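Local coordinates for protein prolyl endopeptidase (PDB 2BKL) that probably hydrolyses oligopeptides after proline, and far less readily after alanine, as a serine peptidase of the S9A family, at residues S2-R7 with M39-A44; R25-E28 with E34-T37; R296-D301 with P305-W310; V480-L483 with G487-G490. All blocks are in the same frame, centred on the assembly; numbering follows the deposited sequence.

Interaction 1: residues S2-R7 with M39-A44; sequences SYPATR and MTAQNA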
loop_
_atom_site.group_PDB
_atom_site.type_symbol
_atom_site.label_atom_id
_atom_site.label_comp_id
_atom_site.label_asym_id
_atom_site.label_seq_id
_atom_site.Cartn_x
_atom_site.Cartn_y
_atom_site.Cartn_z
ATOM N N SER A 2 -2.607 -6.989 -29.553
ATOM C CA SER A 2 -1.370 -7.622 -30.128
ATOM C C SER A 2 -0.642 -6.752 -31.136
ATOM O O SER A 2 0.433 -7.132 -31.606
ATOM C CB SER A 2 -1.707 -8.950 -30.765
ATOM N N TYR A 3 -1.202 -5.577 -31.428
ATOM C CA TYR A 3 -0.947 -4.884 -32.686
ATOM C C TYR A 3 0.529 -4.674 -33.047
ATOM O O TYR A 3 0.987 -5.296 -33.988
ATOM C CB TYR A 3 -1.736 -3.573 -32.774
ATOM C CG TYR A 3 -1.871 -3.041 -34.164
ATOM C CD1 TYR A 3 -2.831 -3.566 -35.035
ATOM C CD2 TYR A 3 -1.045 -2.009 -34.628
ATOM C CE1 TYR A 3 -2.967 -3.080 -36.339
ATOM C CE2 TYR A 3 -1.169 -1.516 -35.941
ATOM C CZ TYR A 3 -2.130 -2.062 -36.787
ATOM O OH TYR A 3 -2.271 -1.584 -38.074
ATOM N N PRO A 4 1.286 -3.860 -32.312
ATOM C CA PRO A 4 2.665 -3.588 -32.722
ATOM C C PRO A 4 3.505 -4.857 -32.640
ATOM O O PRO A 4 3.388 -5.611 -31.667
ATOM C CB PRO A 4 3.155 -2.543 -31.704
ATOM C CG PRO A 4 1.913 -2.090 -30.999
ATOM C CD PRO A 4 0.950 -3.193 -31.040
ATOM N N ALA A 5 4.298 -5.123 -33.671
ATOM C CA ALA A 5 5.196 -6.274 -33.635
ATOM C C ALA A 5 6.207 -6.126 -32.509
ATOM O O ALA A 5 6.650 -5.009 -32.191
ATOM C CB ALA A 5 5.920 -6.418 -34.955
ATOM N N THR A 6 6.572 -7.257 -31.902
ATOM C CA THR A 6 7.678 -7.307 -30.961
ATOM C C THR A 6 8.663 -8.370 -31.401
ATOM O O THR A 6 8.346 -9.578 -31.392
ATOM C CB THR A 6 7.209 -7.635 -29.523
ATOM O OG1 THR A 6 6.105 -6.795 -29.141
ATOM C CG2 THR A 6 8.334 -7.285 -28.547
ATOM N N ARG A 7 9.849 -7.930 -31.784
ATOM C CA ARG A 7 10.934 -8.852 -32.068
ATOM C C ARG A 7 11.252 -9.708 -30.847
ATOM O O ARG A 7 11.383 -9.182 -29.737
ATOM C CB ARG A 7 12.178 -8.053 -32.484
ATOM C CG ARG A 7 13.460 -8.884 -32.633
ATOM C CD ARG A 7 14.723 -8.071 -32.998
ATOM N NE ARG A 7 15.217 -7.144 -31.954
ATOM C CZ ARG A 7 14.917 -5.849 -31.890
ATOM N NH1 ARG A 7 14.095 -5.305 -32.787
ATOM N NH2 ARG A 7 15.435 -5.097 -30.933
ATOM N N MET A 39 6.596 1.395 -26.940
ATOM C CA MET A 39 5.717 1.804 -25.848
ATOM C C MET A 39 4.586 2.702 -26.346
ATOM O O MET A 39 3.417 2.491 -26.038
ATOM C CB MET A 39 6.517 2.514 -24.770
ATOM C CG MET A 39 7.415 1.572 -23.991
ATOM S SD MET A 39 8.726 2.385 -23.089
ATOM C CE MET A 39 7.860 3.464 -22.071
ATOM N N THR A 40 4.948 3.710 -27.118
ATOM C CA THR A 40 3.951 4.616 -27.661
ATOM C C THR A 40 2.947 3.856 -28.521
ATOM O O THR A 40 1.739 4.082 -28.435
ATOM C CB THR A 40 4.670 5.692 -28.470
ATOM O OG1 THR A 40 5.511 6.448 -27.598
ATOM C CG2 THR A 40 3.669 6.704 -29.077
ATOM N N ALA A 41 3.444 2.956 -29.365
ATOM C CA ALA A 41 2.573 2.168 -30.235
ATOM C C ALA A 41 1.676 1.199 -29.464
ATOM O O ALA A 41 0.495 1.055 -29.786
ATOM C CB ALA A 41 3.398 1.422 -31.260
ATOM N N GLN A 42 2.224 0.583 -28.419
ATOM C CA GLN A 42 1.410 -0.296 -27.582
ATOM C C GLN A 42 0.307 0.472 -26.867
ATOM O O GLN A 42 -0.836 0.055 -26.886
ATOM C CB GLN A 42 2.267 -1.053 -26.572
ATOM C CG GLN A 42 3.135 -2.181 -27.150
ATOM C CD GLN A 42 2.377 -3.419 -27.523
ATOM O OE1 GLN A 42 1.177 -3.516 -27.316
ATOM N NE2 GLN A 42 3.093 -4.391 -28.106
ATOM N N ASN A 43 0.642 1.598 -26.258
ATOM C CA ASN A 43 -0.361 2.413 -25.590
ATOM C C ASN A 43 -1.432 2.911 -26.585
ATOM O O ASN A 43 -2.634 2.877 -26.283
ATOM C CB ASN A 43 0.262 3.570 -24.837
ATOM C CG ASN A 43 -0.768 4.438 -24.168
ATOM O OD1 ASN A 43 -1.420 4.024 -23.210
ATOM N ND2 ASN A 43 -0.989 5.626 -24.726
ATOM N N ALA A 44 -1.002 3.338 -27.773
ATOM C CA ALA A 44 -1.946 3.845 -28.761
ATOM C C ALA A 44 -2.925 2.752 -29.157
ATOM O O ALA A 44 -4.133 2.979 -29.256
ATOM C CB ALA A 44 -1.206 4.393 -29.987
#
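Gln42 turns CG opposite its carbonyl carbon (chi1 -73°) and the chain bends at chi2 (-75°), which brings its amide back against the ring of Pro4. The N-terminal segment 2-7 has no regular structure and runs past helix 33-51. In the prolyl oligopeptidase fold, the chain start packs on the alpha/beta-hydrolase domain. Pro4 is the main touching residue. Its CG sits on the helix backbone, 3.6 Å from Ala41 C. The same CG lies 3.8 Å from the methyl carbon CB of Ala41. On the Gln42 side, Pro4 CD approaches OE1 of Gln42 to 3.7 Å. The Pro4 ring thus rests between the Ala41 methyl and the Gln42 side chain. These are van der Waals contacts.

The Gln42 amide is held from elsewhere. Its NE2 bonds to Gln632 OE1, at the end of helix 622-632, so the amide that packs on Pro4 also ties helix 33-51 to the hydrolase part. Thr6 meets Gln42 at about a right angle. Its hydroxyl is hydrogen-bonded to Trp38 NE1, one turn earlier on helix 33-51. Thr6 OG1 comes no closer to Gln42 NE2 than 4.0 Å.

Interaction 2: residues R25-E28 with E34-T37; sequences RWLE and EVQT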
loop_
_atom_site.group_PDB
_atom_site.type_symbol
_atom_site.label_atom_id
_atom_site.label_comp_id
_atom_site.label_asym_id
_atom_site.label_seq_id
_atom_site.Cartn_x
_atom_site.Cartn_y
_atom_site.Cartn_z
ATOM N N ARG A 25 14.273 -9.498 -23.574
ATOM C CA ARG A 25 15.309 -8.744 -22.860
ATOM C C ARG A 25 15.493 -7.311 -23.382
ATOM O O ARG A 25 15.704 -6.378 -22.599
ATOM C CB ARG A 25 16.621 -9.515 -22.918
ATOM C CG ARG A 25 17.840 -8.787 -22.355
ATOM C CD ARG A 25 17.805 -8.566 -20.870
ATOM N NE ARG A 25 17.768 -9.819 -20.168
ATOM C CZ ARG A 25 18.791 -10.644 -19.992
ATOM N NH1 ARG A 25 20.021 -10.280 -20.350
ATOM N NH2 ARG A 25 18.619 -11.815 -19.397
ATOM N N TRP A 26 15.410 -7.114 -24.693
ATOM C CA TRP A 26 15.651 -5.808 -25.274
ATOM C C TRP A 26 14.689 -4.735 -24.806
ATOM O O TRP A 26 15.025 -3.554 -24.820
ATOM C CB TRP A 26 15.717 -5.891 -26.819
ATOM C CG TRP A 26 14.418 -6.080 -27.542
ATOM C CD1 TRP A 26 13.804 -7.265 -27.864
ATOM C CD2 TRP A 26 13.590 -5.047 -28.077
ATOM N NE1 TRP A 26 12.633 -7.017 -28.541
ATOM C CE2 TRP A 26 12.481 -5.667 -28.703
ATOM C CE3 TRP A 26 13.661 -3.658 -28.091
ATOM C CZ2 TRP A 26 11.466 -4.935 -29.326
ATOM C CZ3 TRP A 26 12.647 -2.935 -28.706
ATOM C CH2 TRP A 26 11.567 -3.579 -29.317
ATOM N N LEU A 27 13.489 -5.144 -24.378
ATOM C CA LEU A 27 12.515 -4.190 -23.855
ATOM C C LEU A 27 12.818 -3.677 -22.464
ATOM O O LEU A 27 12.118 -2.767 -21.988
ATOM C CB LEU A 27 11.123 -4.829 -23.815
ATOM C CG LEU A 27 10.506 -5.143 -25.174
ATOM C CD1 LEU A 27 9.246 -5.938 -24.990
ATOM C CD2 LEU A 27 10.191 -3.857 -25.907
ATOM N N GLU A 28 13.849 -4.188 -21.801
ATOM C CA GLU A 28 14.170 -3.710 -20.439
ATOM C C GLU A 28 14.634 -2.262 -20.385
ATOM O O GLU A 28 14.281 -1.533 -19.480
ATOM C CB GLU A 28 15.188 -4.610 -19.734
ATOM C CG GLU A 28 14.658 -5.998 -19.400
ATOM C CD GLU A 28 15.636 -6.898 -18.661
ATOM O OE1 GLU A 28 16.777 -6.465 -18.415
ATOM O OE2 GLU A 28 15.253 -8.050 -18.330
ATOM N N GLU A 34 14.045 2.633 -29.697
ATOM C CA GLU A 34 13.179 1.611 -30.240
ATOM C C GLU A 34 12.140 1.200 -29.199
ATOM O O GLU A 34 11.014 0.878 -29.554
ATOM C CB GLU A 34 13.960 0.384 -30.676
ATOM C CG GLU A 34 13.151 -0.559 -31.537
ATOM C CD GLU A 34 13.883 -1.835 -31.889
ATOM O OE1 GLU A 34 15.043 -2.043 -31.445
ATOM O OE2 GLU A 34 13.277 -2.628 -32.629
ATOM N N VAL A 35 12.548 1.167 -27.939
ATOM C CA VAL A 35 11.647 0.762 -26.857
ATOM C C VAL A 35 10.610 1.879 -26.636
ATOM O O VAL A 35 9.424 1.590 -26.514
ATOM C CB VAL A 35 12.413 0.429 -25.555
ATOM C CG1 VAL A 35 11.439 0.156 -24.402
ATOM C CG2 VAL A 35 13.380 -0.724 -25.771
ATOM N N GLN A 36 11.036 3.138 -26.624
ATOM C CA GLN A 36 10.067 4.236 -26.513
ATOM C C GLN A 36 9.057 4.232 -27.645
ATOM O O GLN A 36 7.865 4.409 -27.406
ATOM C CB GLN A 36 10.786 5.585 -26.455
ATOM C CG GLN A 36 11.567 5.776 -25.176
ATOM C CD GLN A 36 10.676 5.975 -23.943
ATOM O OE1 GLN A 36 9.590 6.581 -24.024
ATOM N NE2 GLN A 36 11.139 5.484 -22.796
ATOM N N THR A 37 9.505 3.996 -28.878
ATOM C CA THR A 37 8.578 3.898 -30.005
ATOM C C THR A 37 7.535 2.769 -29.819
ATOM O O THR A 37 6.328 2.931 -30.105
ATOM C CB THR A 37 9.370 3.679 -31.303
ATOM O OG1 THR A 37 10.166 4.848 -31.555
ATOM C CG2 THR A 37 8.476 3.564 -32.496
#
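This is a mainly apolar contact between a 3-10 turn, residues 25-27, and the first turns of helix 33-51. Trp26 and Leu27 of the turn meet Glu34 and Val35 of the helix, and a short loop links the two. The region belongs to the N-terminal part of the prolyl oligopeptidase fold, where the turn and helix pack beside helix 622-632. The turn is closed by Glu28 N bonding to Arg25 O at 3.0 Å.

Trp26 carries most of the contact from the turn. Its CG stands between the backbone N and the carbonyl carbon (chi1 74°), and the six-membered end of the indole reaches the helix. Glu34 extends across that end, with its CD 3.6 Å from Trp26 CZ3. The carboxylate and ring planes are only 29° apart, although the approach is oblique. Arg7 unites the pair: it is salt-bridged to Glu34 and makes a cation-pi contact with Trp26. The backbone O of Arg7 also accepts a hydrogen bond from Trp26 NE1.

Within the turn, Leu27 CD2 lies 3.6 Å above the plane of the Trp26 ring, toward the rim. Val35 fills in beside both residues. Its CG2 packs 3.7 Å from Trp26 CZ3, while Val35 CG1 lies 3.9 Å from Leu27 O. Leu27 O also accepts a hydrogen bond from Arg625 NE, and Val35 touches Arg625, so helix 622-632 borders the contact. The closest approach between the two segments is Val35 CG2 to Trp26 O, at 3.4 Å.

Interaction 3: residues R296-D301 with P305-W310; sequences RVFEVD and PARASW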
loop_
_atom_site.group_PDB
_atom_site.type_symbol
_atom_site.label_atom_id
_atom_site.label_comp_id
_atom_site.label_asym_id
_atom_site.label_seq_id
_atom_site.Cartn_x
_atom_site.Cartn_y
_atom_site.Cartn_z
ATOM N N ARG A 296 1.777 -9.261 20.904
ATOM C CA ARG A 296 1.552 -8.933 22.304
ATOM C C ARG A 296 2.299 -7.652 22.628
ATOM O O ARG A 296 3.067 -7.151 21.792
ATOM C CB ARG A 296 2.018 -10.094 23.199
ATOM C CG ARG A 296 3.473 -10.490 23.056
ATOM C CD ARG A 296 3.817 -11.624 24.008
ATOM N NE ARG A 296 5.090 -12.260 23.757
ATOM C CZ ARG A 296 5.661 -13.107 24.610
ATOM N NH1 ARG A 296 5.063 -13.428 25.757
ATOM N NH2 ARG A 296 6.821 -13.648 24.314
ATOM N N VAL A 297 2.046 -7.103 23.804
ATOM C CA VAL A 297 2.672 -5.860 24.254
ATOM C C VAL A 297 3.429 -6.020 25.562
ATOM O O VAL A 297 2.892 -6.533 26.527
ATOM C CB VAL A 297 1.670 -4.688 24.404
ATOM C CG1 VAL A 297 2.412 -3.384 24.673
ATOM C CG2 VAL A 297 0.795 -4.557 23.144
ATOM N N PHE A 298 4.659 -5.523 25.576
ATOM C CA PHE A 298 5.525 -5.444 26.755
ATOM C C PHE A 298 5.701 -3.982 27.192
ATOM O O PHE A 298 5.668 -3.049 26.377
ATOM C CB PHE A 298 6.925 -5.998 26.441
ATOM C CG PHE A 298 6.984 -7.478 26.256
ATOM C CD1 PHE A 298 7.154 -8.311 27.351
ATOM C CD2 PHE A 298 6.898 -8.050 24.996
ATOM C CE1 PHE A 298 7.233 -9.659 27.200
ATOM C CE2 PHE A 298 6.941 -9.412 24.848
ATOM C CZ PHE A 298 7.127 -10.230 25.958
ATOM N N GLU A 299 5.863 -3.782 28.495
ATOM C CA GLU A 299 6.323 -2.526 29.068
ATOM C C GLU A 299 7.785 -2.715 29.415
ATOM O O GLU A 299 8.141 -3.716 30.045
ATOM C CB GLU A 299 5.527 -2.148 30.318
ATOM C CG GLU A 299 5.952 -0.831 30.949
ATOM C CD GLU A 299 5.074 -0.400 32.107
ATOM O OE1 GLU A 299 3.918 -0.861 32.245
ATOM O OE2 GLU A 299 5.551 0.419 32.899
ATOM N N VAL A 300 8.618 -1.776 28.981
ATOM C CA VAL A 300 10.062 -1.833 29.211
ATOM C C VAL A 300 10.504 -0.582 29.933
ATOM O O VAL A 300 10.102 0.521 29.571
ATOM C CB VAL A 300 10.808 -1.954 27.873
ATOM C CG1 VAL A 300 12.347 -1.972 28.096
ATOM C CG2 VAL A 300 10.339 -3.186 27.119
ATOM N N ASP A 301 11.324 -0.763 30.971
ATOM C CA ASP A 301 11.919 0.322 31.727
ATOM C C ASP A 301 13.251 0.692 31.052
ATOM O O ASP A 301 14.113 -0.144 30.938
ATOM C CB ASP A 301 12.163 -0.204 33.132
ATOM C CG ASP A 301 12.683 0.844 34.066
ATOM O OD1 ASP A 301 13.139 1.919 33.613
ATOM O OD2 ASP A 301 12.630 0.656 35.297
ATOM N N PRO A 305 16.582 -2.159 30.561
ATOM C CA PRO A 305 15.993 -2.541 29.274
ATOM C C PRO A 305 16.322 -3.948 28.751
ATOM O O PRO A 305 15.884 -4.306 27.647
ATOM C CB PRO A 305 16.561 -1.480 28.349
ATOM C CG PRO A 305 17.972 -1.279 28.877
ATOM C CD PRO A 305 17.832 -1.402 30.382
ATOM N N ALA A 306 17.063 -4.758 29.493
ATOM C CA ALA A 306 17.389 -6.096 29.015
ATOM C C ALA A 306 16.112 -6.908 28.881
ATOM O O ALA A 306 15.176 -6.717 29.639
ATOM C CB ALA A 306 18.339 -6.785 29.967
ATOM N N ARG A 307 16.092 -7.821 27.922
ATOM C CA ARG A 307 14.906 -8.619 27.625
ATOM C C ARG A 307 14.280 -9.301 28.842
ATOM O O ARG A 307 13.064 -9.339 28.979
ATOM C CB ARG A 307 15.242 -9.652 26.544
ATOM C CG ARG A 307 14.098 -10.552 26.126
ATOM C CD ARG A 307 12.902 -9.812 25.555
ATOM N NE ARG A 307 11.817 -10.741 25.265
ATOM C CZ ARG A 307 10.944 -11.198 26.155
ATOM N NH1 ARG A 307 10.970 -10.801 27.426
ATOM N NH2 ARG A 307 10.009 -12.060 25.773
ATOM N N ALA A 308 15.121 -9.820 29.736
ATOM C CA ALA A 308 14.650 -10.531 30.899
ATOM C C ALA A 308 13.822 -9.653 31.823
ATOM O O ALA A 308 13.050 -10.172 32.619
ATOM C CB ALA A 308 15.834 -11.121 31.672
ATOM N N SER A 309 14.015 -8.343 31.740
ATOM C CA SER A 309 13.312 -7.396 32.594
ATOM C C SER A 309 12.014 -6.864 31.966
ATOM O O SER A 309 11.338 -6.075 32.611
ATOM C CB SER A 309 14.217 -6.213 32.916
ATOM O OG SER A 309 15.364 -6.651 33.618
ATOM N N TRP A 310 11.686 -7.263 30.742
ATOM C CA TRP A 310 10.454 -6.766 30.119
ATOM C C TRP A 310 9.252 -7.389 30.811
ATOM O O TRP A 310 9.312 -8.541 31.210
ATOM C CB TRP A 310 10.397 -7.151 28.647
ATOM C CG TRP A 310 11.464 -6.552 27.762
ATOM C CD1 TRP A 310 12.552 -5.829 28.135
ATOM C CD2 TRP A 310 11.499 -6.618 26.341
ATOM N NE1 TRP A 310 13.279 -5.454 27.035
ATOM C CE2 TRP A 310 12.649 -5.926 25.913
ATOM C CE3 TRP A 310 10.667 -7.200 25.367
ATOM C CZ2 TRP A 310 12.997 -5.822 24.578
ATOM C CZ3 TRP A 310 11.007 -7.089 24.071
ATOM C CH2 TRP A 310 12.143 -6.387 23.665
HETATM O O HOH W 1 12.209 -3.477 31.389
#
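The indole of Trp310 lies between Val300 on one face and Arg307 on the other. Val300 CG2 makes a CH-pi contact, 3.5 Å from the centroid of the five-membered ring and 5° off its normal. On the opposite face, Arg307 CD sits 3.4 Å above the ring plane, toward the rim. At the ring edge, Trp310 NE1 donates a hydrogen bond to Pro305 O at 2.9 Å. That oxygen lies near the indole plane, but the N-H comes from above the carbonyl plane.

Phe298 takes the edge of Trp310 on its face, a T-shaped pair with planes at 62°. Arg307 is bent at chi2 (60°), and its guanidinium meets the far end of Phe298, with Arg307 NH2 3.4 Å from Phe298 CZ. Phe298 CZ also lies over the centre of the Arg296 guanidinium.

The strand 296-300 is the third of a four-stranded blade of the beta-propeller, and segment 305-310 leads into the outermost strand 311-314. A water accepts from Asp301 N and donates weakly to Ser309 O.

Arg296 NH2 and Arg307 NH2 are 3.8 Å apart. Both turn to Glu290: Arg307 NH2 to its carboxylate, Arg296 NH2 to its backbone O. Arg296 also pairs with Glu312. The positive charges therefore probably sit together at little cost, with Phe298 beside them.

Interaction 4: residues V480-L483 with G487-G490; sequences VANL and GEYG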
loop_
_atom_site.group_PDB
_atom_site.type_symbol
_atom_site.label_atom_id
_atom_site.label_comp_id
_atom_site.label_asym_id
_atom_site.label_seq_id
_atom_site.Cartn_x
_atom_site.Cartn_y
_atom_site.Cartn_z
ATOM N N VAL A 480 -13.109 -10.294 -2.697
ATOM C CA VAL A 480 -11.780 -9.946 -2.197
ATOM C C VAL A 480 -11.317 -11.093 -1.276
ATOM O O VAL A 480 -11.929 -11.338 -0.239
ATOM C CB VAL A 480 -11.793 -8.592 -1.424
ATOM C CG1 VAL A 480 -10.381 -8.232 -0.987
ATOM C CG2 VAL A 480 -12.404 -7.483 -2.294
ATOM N N ALA A 481 -10.253 -11.789 -1.669
ATOM C CA ALA A 481 -9.757 -12.936 -0.909
ATOM C C ALA A 481 -8.654 -12.533 0.034
ATOM O O ALA A 481 -7.745 -11.770 -0.367
ATOM C CB ALA A 481 -9.298 -14.026 -1.844
ATOM N N ASN A 482 -8.672 -13.054 1.256
ATOM C CA ASN A 482 -7.667 -12.774 2.280
ATOM C C ASN A 482 -6.601 -13.869 2.246
ATOM O O ASN A 482 -6.404 -14.641 3.192
ATOM C CB ASN A 482 -8.321 -12.690 3.661
ATOM C CG ASN A 482 -9.277 -11.547 3.781
ATOM O OD1 ASN A 482 -10.484 -11.733 3.703
ATOM N ND2 ASN A 482 -8.745 -10.353 3.992
ATOM N N LEU A 483 -5.883 -13.872 1.142
ATOM C CA LEU A 483 -4.881 -14.873 0.842
ATOM C C LEU A 483 -3.755 -14.879 1.880
ATOM O O LEU A 483 -3.445 -13.856 2.517
ATOM C CB LEU A 483 -4.256 -14.593 -0.501
ATOM C CG LEU A 483 -5.176 -14.389 -1.680
ATOM C CD1 LEU A 483 -4.360 -13.954 -2.933
ATOM C CD2 LEU A 483 -5.954 -15.646 -1.956
ATOM N N GLY A 487 -1.446 -10.384 6.413
ATOM C CA GLY A 487 -1.304 -10.427 7.858
ATOM C C GLY A 487 -2.559 -10.791 8.620
ATOM O O GLY A 487 -2.582 -10.636 9.824
ATOM N N GLU A 488 -3.582 -11.309 7.952
ATOM C CA GLU A 488 -4.906 -11.331 8.562
ATOM C C GLU A 488 -4.921 -12.199 9.800
ATOM O O GLU A 488 -5.615 -11.849 10.783
ATOM C CB GLU A 488 -5.970 -11.742 7.555
ATOM C CG GLU A 488 -6.236 -10.696 6.459
ATOM C CD GLU A 488 -5.393 -10.809 5.184
ATOM O OE1 GLU A 488 -4.307 -11.451 5.224
ATOM O OE2 GLU A 488 -5.844 -10.274 4.108
ATOM N N TYR A 489 -4.222 -13.323 9.762
ATOM C CA TYR A 489 -4.125 -14.229 10.908
ATOM C C TYR A 489 -2.738 -14.226 11.549
ATOM O O TYR A 489 -2.340 -15.191 12.206
ATOM C CB TYR A 489 -4.566 -15.627 10.530
ATOM C CG TYR A 489 -6.019 -15.742 10.199
ATOM C CD1 TYR A 489 -6.981 -15.553 11.150
ATOM C CD2 TYR A 489 -6.427 -16.110 8.948
ATOM C CE1 TYR A 489 -8.339 -15.684 10.849
ATOM C CE2 TYR A 489 -7.772 -16.245 8.627
ATOM C CZ TYR A 489 -8.733 -16.060 9.586
ATOM O OH TYR A 489 -10.070 -16.223 9.297
ATOM N N GLY A 490 -2.033 -13.113 11.395
ATOM C CA GLY A 490 -0.778 -12.873 12.079
ATOM C C GLY A 490 0.409 -13.466 11.355
ATOM O O GLY A 490 0.364 -13.701 10.139
HETATM O O HOH W 2 -4.277 -11.233 2.038
#
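Asn482 is the centre of an inverse gamma turn just past strand 477-481, and Glu488 lies in a type I beta turn, Gly487 to Gly490. The strand belongs to the central sheet of the alpha/beta-hydrolase fold, and Gly490 is the N-cap of helix 491-495. The second turn is closed by Gly490 N bonding to Gly487 O at 3.0 Å. Gly490 itself has a positive phi, which suits glycine.

One side-chain hydrogen bond joins the segments. Asn482 ND2 donates to Glu488 OE2 at 2.9 Å, and the bond is nearly straight at 173°. The carboxylate oxygen lies in the amide plane of Asn482. The N-H, in turn, meets OE2 on its anti side and tilted out of the carboxylate plane. The two flat groups stand almost perpendicular, at 85°. Glu488 bends at chi2 (90°), which folds its carboxylate back to the strand end.

Glu488 OE2 is gripped further by Met460 N, while Asn482 ND2 also donates to Met460 O. The two side chains thus fasten the loop at Met460 to both turns. Three donors on one buried oxygen, counting a water, would favour the charged carboxylate. Nearby, Glu488 O accepts from Ser321 OG and Tyr489 OH bonds to Asp339, both in the propeller, so the turn also faces the domain interface. The water bridges the segments, donating to Leu483 O and to Glu488 OE2, each at 2.8 Å.

How the interactions relate
Interactions 1 and 2 form one patch on helix 33-51, with centres 11 Å apart. Arg7 and Thr6 of interaction 1 reach into interaction 2, where Thr6 CG2 packs 3.9 Å from Leu27 CD1. Interaction 3 is on the opposite side of the chain's centre, in a propeller blade, with its centre 59 Å from that of interaction 1. Interaction 4 sits deeper, in the hydrolase domain where it meets the propeller. Its nearest atoms are about 10 Å from those of interaction 3. It is also near the active-site region: the Leu483 side chain is about 12 Å from the bound benzyloxycarbonyl-alanyl-proline, whose pocket includes Ser533 and His651.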